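Local coordinates for 190aa long hypothetical protein (Pyrococcus horikoshii, PDB 2DDZ) that is of unknown function but forms a hexamer and has a fold probably related to that of class II aminoacyl-tRNA synthetases, at residues Ile14-Ala26 against Ile124-Ile136. Sequence-based numbering, arbitrary orientation.
Sequences IDYDGSAIRSHWA and IATVSPVSIKIHI
Lys133 reaches from an antiparallel beta hairpin, strands 118-128 and 131-139, into the 3-10 turn and type II beta turn of Ile14-Ala26, where it meets three consecutive carbonyls. Bent at chi2, chi3 and chi4, its chain doubles back over Ile21 O, and NZ donates to Ala20 O at 2.8 Å and to Arg22 O, the latter bond so short that its exact length is doubtful; a third, to Ile21 O, is weak. NZ is tilted only slightly from the Ala20 carbonyl plane but stands above that of Arg22. A long amine suits this buried place: its flexible arm finds several backbone acceptors at once, and Glu74 beside it probably helps balance the charge.

Farther along the strand, His135 lies flat on Tyr16 in an offset stack, centroids 3.9 Å apart and planes at 1°. Tyr16 CG is anti to the backbone N (chi1 -179°), which lays the ring against the imidazole; Gly18 N lies over its opposite face. His135 NE2 is hydrogen-bonded to His70 ND1, which, with the stack, probably fixes the imidazole's rotation. Between stack and lysine, Ile21 sends CD1 to His135 CB and to Ile124 CG2 (4.1 Å), an apolar wedge on the hairpin face. At the hairpin's turn, small serines allow close approach: Ser23 CB sits 3.5 Å from Ser128 OG, which accepts from Val130 N in an ST turn, while Ser23 OG bonds Thr190 OXT of a second subunit. A water bound by Lys133 NZ accepts from Ala26 N at 2.9 Å.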
ATOM      1  N   ILE E  14      -7.930  15.121 -32.075  1.00 48.30           N
ATOM      2  CA  ILE E  14      -6.752  14.369 -31.681  1.00 45.72           C
ATOM      3  C   ILE E  14      -7.147  12.913 -31.816  1.00 44.07           C
ATOM      4  O   ILE E  14      -8.194  12.516 -31.304  1.00 36.11           O
ATOM      5  CB  ILE E  14      -6.370  14.642 -30.218  1.00 50.09           C
ATOM      6  CG1 ILE E  14      -6.065  16.127 -30.017  1.00 42.35           C
ATOM      7  CG2 ILE E  14      -5.155  13.825 -29.854  1.00 29.63           C
ATOM      8  CD1 ILE E  14      -4.957  16.622 -30.931  1.00 72.18           C
ATOM      9  N   ASP E  15      -6.333  12.120 -32.511  1.00 42.82           N
ATOM     10  CA  ASP E  15      -6.647  10.705 -32.695  1.00 44.87           C
ATOM     11  C   ASP E  15      -6.107   9.814 -31.569  1.00 46.68           C
ATOM     12  O   ASP E  15      -5.003  10.015 -31.060  1.00 42.65           O
ATOM     13  CB  ASP E  15      -6.122  10.202 -34.049  1.00 42.79           C
ATOM     14  CG  ASP E  15      -6.674  11.003 -35.232  1.00 54.63           C
ATOM     15  OD1 ASP E  15      -7.891  11.289 -35.255  1.00 41.55           O
ATOM     16  OD2 ASP E  15      -5.886  11.341 -36.144  1.00 49.02           O
ATOM     17  N   TYR E  16      -6.900   8.823 -31.188  1.00 47.54           N
ATOM     18  CA  TYR E  16      -6.517   7.894 -30.132  1.00 38.23           C
ATOM     19  C   TYR E  16      -5.952   6.604 -30.727  1.00 38.71           C
ATOM     20  O   TYR E  16      -6.673   5.838 -31.363  1.00 42.66           O
ATOM     21  CB  TYR E  16      -7.738   7.565 -29.270  1.00 35.23           C
ATOM     22  CG  TYR E  16      -7.451   6.621 -28.125  1.00 46.16           C
ATOM     23  CD1 TYR E  16      -6.632   7.011 -27.067  1.00 40.01           C
ATOM     24  CD2 TYR E  16      -7.993   5.334 -28.105  1.00 44.44           C
ATOM     25  CE1 TYR E  16      -6.358   6.140 -26.016  1.00 49.44           C
ATOM     26  CE2 TYR E  16      -7.728   4.457 -27.062  1.00 41.78           C
ATOM     27  CZ  TYR E  16      -6.909   4.867 -26.022  1.00 45.66           C
ATOM     28  OH  TYR E  16      -6.624   4.012 -24.991  1.00 47.26           O
ATOM     29  N   ASP E  17      -4.660   6.369 -30.534  1.00 32.63           N
ATOM     30  CA  ASP E  17      -4.051   5.146 -31.040  1.00 38.78           C
ATOM     31  C   ASP E  17      -3.659   4.265 -29.844  1.00 44.23           C
ATOM     32  O   ASP E  17      -2.885   3.305 -29.976  1.00 36.14           O
ATOM     33  CB  ASP E  17      -2.830   5.473 -31.911  1.00 35.59           C
ATOM     34  CG  ASP E  17      -1.675   6.061 -31.125  1.00 44.04           C
ATOM     35  OD1 ASP E  17      -1.914   6.842 -30.182  1.00 51.99           O
ATOM     36  OD2 ASP E  17      -0.516   5.752 -31.469  1.00 47.99           O
ATOM     37  N   GLY E  18      -4.232   4.605 -28.687  1.00 38.39           N
ATOM     38  CA  GLY E  18      -3.984   3.881 -27.455  1.00 31.85           C
ATOM     39  C   GLY E  18      -2.877   4.435 -26.568  1.00 32.77           C
ATOM     40  O   GLY E  18      -2.896   4.217 -25.353  1.00 38.36           O
ATOM     41  N   SER E  19      -1.922   5.158 -27.151  1.00 36.37           N
ATOM     42  CA  SER E  19      -0.796   5.686 -26.377  1.00 34.11           C
ATOM     43  C   SER E  19      -1.150   6.772 -25.363  1.00 36.19           C
ATOM     44  O   SER E  19      -0.318   7.148 -24.540  1.00 33.38           O
ATOM     45  CB  SER E  19       0.321   6.190 -27.311  1.00 31.91           C
ATOM     46  OG  SER E  19      -0.086   7.331 -28.052  1.00 46.28           O
ATOM     47  N   ALA E  20      -2.376   7.276 -25.408  1.00 36.69           N
ATOM     48  CA  ALA E  20      -2.778   8.299 -24.452  1.00 37.79           C
ATOM     49  C   ALA E  20      -3.062   7.671 -23.086  1.00 32.88           C
ATOM     50  O   ALA E  20      -3.236   8.373 -22.094  1.00 36.22           O
ATOM     51  CB  ALA E  20      -4.004   9.044 -24.962  1.00 34.79           C
ATOM     52  N   ILE E  21      -3.091   6.341 -23.046  1.00 34.86           N
ATOM     53  CA  ILE E  21      -3.342   5.598 -21.810  1.00 34.69           C
ATOM     54  C   ILE E  21      -2.128   5.627 -20.892  1.00 35.56           C
ATOM     55  O   ILE E  21      -2.242   5.351 -19.700  1.00 36.26           O
ATOM     56  CB  ILE E  21      -3.681   4.118 -22.100  1.00 30.44           C
ATOM     57  CG1 ILE E  21      -4.429   3.524 -20.908  1.00 26.97           C
ATOM     58  CG2 ILE E  21      -2.399   3.330 -22.395  1.00 30.39           C
ATOM     59  CD1 ILE E  21      -5.790   4.146 -20.689  1.00 27.43           C
ATOM     60  N   ARG E  22      -0.962   5.964 -21.450  1.00 33.54           N
ATOM     61  CA  ARG E  22       0.283   6.032 -20.661  1.00 33.12           C
ATOM     62  C   ARG E  22       0.287   7.090 -19.560  1.00 37.12           C
ATOM     63  O   ARG E  22      -0.402   8.115 -19.639  1.00 38.20           O
ATOM     64  CB  ARG E  22       1.530   6.274 -21.551  1.00 26.12           C
ATOM     65  CG  ARG E  22       1.724   5.162 -22.600  1.00 41.56           C
ATOM     66  CD  ARG E  22       3.133   5.095 -23.040  1.00 54.16           C
ATOM     67  NE  ARG E  22       3.399   4.316 -24.210  1.00 64.20           N
ATOM     68  CZ  ARG E  22       4.653   4.056 -24.577  1.00 79.33           C
ATOM     69  NH1 ARG E  22       4.858   3.301 -25.628  1.00 77.12           N
ATOM     70  NH2 ARG E  22       5.687   4.572 -23.899  1.00 83.52           N
ATOM     71  N   SER E  23       1.136   6.866 -18.561  1.00 30.49           N
ATOM     72  CA  SER E  23       1.235   7.785 -17.440  1.00 35.30           C
ATOM     73  C   SER E  23       1.829   9.122 -17.825  1.00 31.80           C
ATOM     74  O   SER E  23       2.716   9.200 -18.674  1.00 32.47           O
ATOM     75  CB  SER E  23       2.052   7.170 -16.289  1.00 29.85           C
ATOM     76  OG  SER E  23       3.408   6.946 -16.647  1.00 33.50           O
ATOM     77  N   HIS E  24       1.323  10.166 -17.176  1.00 23.41           N
ATOM     78  CA  HIS E  24       1.761  11.536 -17.386  1.00 26.74           C
ATOM     79  C   HIS E  24       1.448  12.054 -18.788  1.00 23.93           C
ATOM     80  O   HIS E  24       2.000  13.056 -19.215  1.00 37.91           O
ATOM     81  CB  HIS E  24       3.259  11.662 -17.093  1.00 23.17           C
ATOM     82  CG  HIS E  24       3.608  11.550 -15.638  1.00 32.07           C
ATOM     83  ND1 HIS E  24       3.388  12.570 -14.736  1.00 28.49           N
ATOM     84  CD2 HIS E  24       4.201  10.551 -14.939  1.00 25.55           C
ATOM     85  CE1 HIS E  24       3.836  12.207 -13.545  1.00 27.67           C
ATOM     86  NE2 HIS E  24       4.334  10.987 -13.643  1.00 33.41           N
ATOM     87  N   TRP E  25       0.537  11.384 -19.489  1.00 28.84           N
ATOM     88  CA  TRP E  25       0.171  11.809 -20.834  1.00 32.03           C
ATOM     89  C   TRP E  25      -0.306  13.269 -20.868  1.00 37.64           C
ATOM     90  O   TRP E  25       0.226  14.088 -21.621  1.00 35.94           O
ATOM     91  CB  TRP E  25      -0.916  10.901 -21.399  1.00 32.18           C
ATOM     92  CG  TRP E  25      -1.320  11.271 -22.784  1.00 36.70           C
ATOM     93  CD1 TRP E  25      -0.582  11.114 -23.917  1.00 33.11           C
ATOM     94  CD2 TRP E  25      -2.546  11.896 -23.183  1.00 34.46           C
ATOM     95  NE1 TRP E  25      -1.270  11.603 -25.000  1.00 32.88           N
ATOM     96  CE2 TRP E  25      -2.478  12.089 -24.581  1.00 28.96           C
ATOM     97  CE3 TRP E  25      -3.692  12.313 -22.498  1.00 28.64           C
ATOM     98  CZ2 TRP E  25      -3.518  12.681 -25.310  1.00 38.60           C
ATOM     99  CZ3 TRP E  25      -4.733  12.905 -23.226  1.00 31.78           C
ATOM    100  CH2 TRP E  25      -4.635  13.082 -24.618  1.00 29.53           C
ATOM    101  N   ALA E  26      -1.308  13.578 -20.045  1.00 33.80           N
ATOM    102  CA  ALA E  26      -1.866  14.918 -19.957  1.00 33.28           C
ATOM    103  C   ALA E  26      -0.808  15.956 -19.588  1.00 37.35           C
ATOM    104  O   ALA E  26      -0.793  17.051 -20.142  1.00 36.16           O
ATOM    105  CB  ALA E  26      -3.019  14.952 -18.927  1.00 27.67           C
ATOM    106  N   ILE E 124     -11.414   1.044 -20.888  1.00 28.27           N
ATOM    107  CA  ILE E 124     -10.410   0.225 -20.265  1.00 25.20           C
ATOM    108  C   ILE E 124      -9.853   0.964 -19.066  1.00 30.31           C
ATOM    109  O   ILE E 124      -9.740   2.196 -19.078  1.00 26.50           O
ATOM    110  CB  ILE E 124      -9.286  -0.154 -21.278  1.00 33.61           C
ATOM    111  CG1 ILE E 124      -8.721  -1.533 -20.902  1.00 26.16           C
ATOM    112  CG2 ILE E 124      -8.192   0.914 -21.304  1.00 21.31           C
ATOM    113  CD1 ILE E 124      -7.988  -1.526 -19.591  1.00 61.25           C
ATOM    114  N   ALA E 125      -9.546   0.209 -18.015  1.00 34.18           N
ATOM    115  CA  ALA E 125      -8.991   0.773 -16.788  1.00 29.01           C
ATOM    116  C   ALA E 125      -7.756  -0.001 -16.384  1.00 27.71           C
ATOM    117  O   ALA E 125      -7.761  -1.225 -16.406  1.00 26.67           O
ATOM    118  CB  ALA E 125     -10.014   0.703 -15.669  1.00 26.61           C
ATOM    119  N   THR E 126      -6.702   0.704 -15.999  1.00 21.26           N
ATOM    120  CA  THR E 126      -5.493   0.023 -15.586  1.00 27.20           C
ATOM    121  C   THR E 126      -4.611   0.925 -14.733  1.00 26.06           C
ATOM    122  O   THR E 126      -5.043   1.978 -14.278  1.00 30.45           O
ATOM    123  CB  THR E 126      -4.685  -0.506 -16.813  1.00 29.16           C
ATOM    124  OG1 THR E 126      -3.575  -1.281 -16.348  1.00 31.37           O
ATOM    125  CG2 THR E 126      -4.170   0.641 -17.669  1.00 15.88           C
ATOM    126  N   VAL E 127      -3.382   0.504 -14.484  1.00 24.74           N
ATOM    127  CA  VAL E 127      -2.495   1.312 -13.668  1.00 23.01           C
ATOM    128  C   VAL E 127      -1.105   1.336 -14.252  1.00 25.67           C
ATOM    129  O   VAL E 127      -0.760   0.517 -15.121  1.00 23.23           O
ATOM    130  CB  VAL E 127      -2.367   0.764 -12.204  1.00 23.11           C
ATOM    131  CG1 VAL E 127      -3.739   0.609 -11.566  1.00 30.25           C
ATOM    132  CG2 VAL E 127      -1.611  -0.554 -12.209  1.00 17.01           C
ATOM    133  N   SER E 128      -0.326   2.293 -13.759  1.00 23.69           N
ATOM    134  CA  SER E 128       1.071   2.476 -14.130  1.00 31.26           C
ATOM    135  C   SER E 128       1.772   2.442 -12.769  1.00 27.62           C
ATOM    136  O   SER E 128       1.112   2.452 -11.736  1.00 27.78           O
ATOM    137  CB  SER E 128       1.291   3.844 -14.781  1.00 30.80           C
ATOM    138  OG  SER E 128       1.183   4.876 -13.825  1.00 28.77           O
ATOM    139  N   PRO E 129       3.107   2.397 -12.742  1.00 33.81           N
ATOM    140  CA  PRO E 129       3.733   2.362 -11.422  1.00 27.18           C
ATOM    141  C   PRO E 129       3.347   3.536 -10.520  1.00 36.05           C
ATOM    142  O   PRO E 129       3.436   3.421  -9.303  1.00 37.84           O
ATOM    143  CB  PRO E 129       5.223   2.347 -11.754  1.00 30.36           C
ATOM    144  CG  PRO E 129       5.262   1.619 -13.081  1.00 26.76           C
ATOM    145  CD  PRO E 129       4.113   2.262 -13.812  1.00 30.00           C
ATOM    146  N   VAL E 130       2.907   4.655 -11.099  1.00 34.20           N
ATOM    147  CA  VAL E 130       2.566   5.826 -10.284  1.00 30.71           C
ATOM    148  C   VAL E 130       1.157   6.401 -10.409  1.00 29.60           C
ATOM    149  O   VAL E 130       0.879   7.466  -9.859  1.00 26.66           O
ATOM    150  CB  VAL E 130       3.519   6.990 -10.569  1.00 37.70           C
ATOM    151  CG1 VAL E 130       4.953   6.519 -10.472  1.00 45.61           C
ATOM    152  CG2 VAL E 130       3.221   7.573 -11.947  1.00 23.31           C
ATOM    153  N   SER E 131       0.261   5.732 -11.126  1.00 26.34           N
ATOM    154  CA  SER E 131      -1.070   6.296 -11.263  1.00 24.55           C
ATOM    155  C   SER E 131      -2.117   5.352 -11.854  1.00 26.12           C
ATOM    156  O   SER E 131      -1.797   4.274 -12.359  1.00 29.59           O
ATOM    157  CB  SER E 131      -0.992   7.548 -12.141  1.00 28.09           C
ATOM    158  OG  SER E 131      -0.769   7.169 -13.486  1.00 24.50           O
ATOM    159  N   ILE E 132      -3.373   5.793 -11.782  1.00 22.97           N
ATOM    160  CA  ILE E 132      -4.508   5.063 -12.331  1.00 22.90           C
ATOM    161  C   ILE E 132      -4.792   5.733 -13.672  1.00 33.55           C
ATOM    162  O   ILE E 132      -4.818   6.966 -13.757  1.00 31.98           O
ATOM    163  CB  ILE E 132      -5.772   5.203 -11.453  1.00 31.14           C
ATOM    164  CG1 ILE E 132      -5.690   4.278 -10.235  1.00 35.11           C
ATOM    165  CG2 ILE E 132      -7.007   4.892 -12.271  1.00 33.07           C
ATOM    166  CD1 ILE E 132      -4.566   4.623  -9.298  1.00 67.57           C
ATOM    167  N   LYS E 133      -5.003   4.924 -14.705  1.00 31.62           N
ATOM    168  CA  LYS E 133      -5.275   5.425 -16.042  1.00 26.48           C
ATOM    169  C   LYS E 133      -6.513   4.791 -16.633  1.00 29.59           C
ATOM    170  O   LYS E 133      -6.601   3.568 -16.741  1.00 34.59           O
ATOM    171  CB  LYS E 133      -4.082   5.156 -16.966  1.00 28.40           C
ATOM    172  CG  LYS E 133      -2.951   6.132 -16.771  1.00 28.79           C
ATOM    173  CD  LYS E 133      -3.443   7.558 -16.997  1.00 39.43           C
ATOM    174  CE  LYS E 133      -3.937   7.795 -18.438  1.00 35.02           C
ATOM    175  NZ  LYS E 133      -2.902   8.412 -19.328  1.00 34.79           N
ATOM    176  N   ILE E 134      -7.458   5.635 -17.041  1.00 28.88           N
ATOM    177  CA  ILE E 134      -8.724   5.182 -17.618  1.00 27.48           C
ATOM    178  C   ILE E 134      -9.063   5.802 -18.973  1.00 27.25           C
ATOM    179  O   ILE E 134      -8.870   6.992 -19.185  1.00 29.60           O
ATOM    180  CB  ILE E 134      -9.925   5.531 -16.685  1.00 33.96           C
ATOM    181  CG1 ILE E 134      -9.749   4.907 -15.303  1.00 33.09           C
ATOM    182  CG2 ILE E 134     -11.225   5.077 -17.321  1.00 29.51           C
ATOM    183  CD1 ILE E 134      -9.031   3.598 -15.329  1.00 60.88           C
ATOM    184  N   HIS E 135      -9.581   4.996 -19.889  1.00 25.31           N
ATOM    185  CA  HIS E 135     -10.019   5.523 -21.172  1.00 29.02           C
ATOM    186  C   HIS E 135     -11.472   5.163 -21.425  1.00 30.16           C
ATOM    187  O   HIS E 135     -11.907   4.057 -21.133  1.00 37.93           O
ATOM    188  CB  HIS E 135      -9.197   4.995 -22.357  1.00 35.73           C
ATOM    189  CG  HIS E 135      -9.770   5.378 -23.695  1.00 36.32           C
ATOM    190  ND1 HIS E 135     -10.571   4.535 -24.435  1.00 35.52           N
ATOM    191  CD2 HIS E 135      -9.713   6.543 -24.389  1.00 32.05           C
ATOM    192  CE1 HIS E 135     -10.984   5.162 -25.524  1.00 34.91           C
ATOM    193  NE2 HIS E 135     -10.479   6.380 -25.520  1.00 35.70           N
ATOM    194  N   ILE E 136     -12.230   6.116 -21.949  1.00 34.04           N
ATOM    195  CA  ILE E 136     -13.617   5.863 -22.306  1.00 35.76           C
ATOM    196  C   ILE E 136     -13.752   6.437 -23.700  1.00 36.00           C
ATOM    197  O   ILE E 136     -13.227   7.511 -23.981  1.00 33.87           O
ATOM    198  CB  ILE E 136     -14.644   6.583 -21.414  1.00 34.71           C
ATOM    199  CG1 ILE E 136     -14.612   6.039 -19.986  1.00 35.56           C
ATOM    200  CG2 ILE E 136     -16.035   6.419 -22.018  1.00 25.47           C
ATOM    201  CD1 ILE E 136     -13.447   6.557 -19.195  1.00 69.92           C
TER
HETATM  202  O   HOH W   1      -2.730  11.583 -18.580  1.00 34.16           O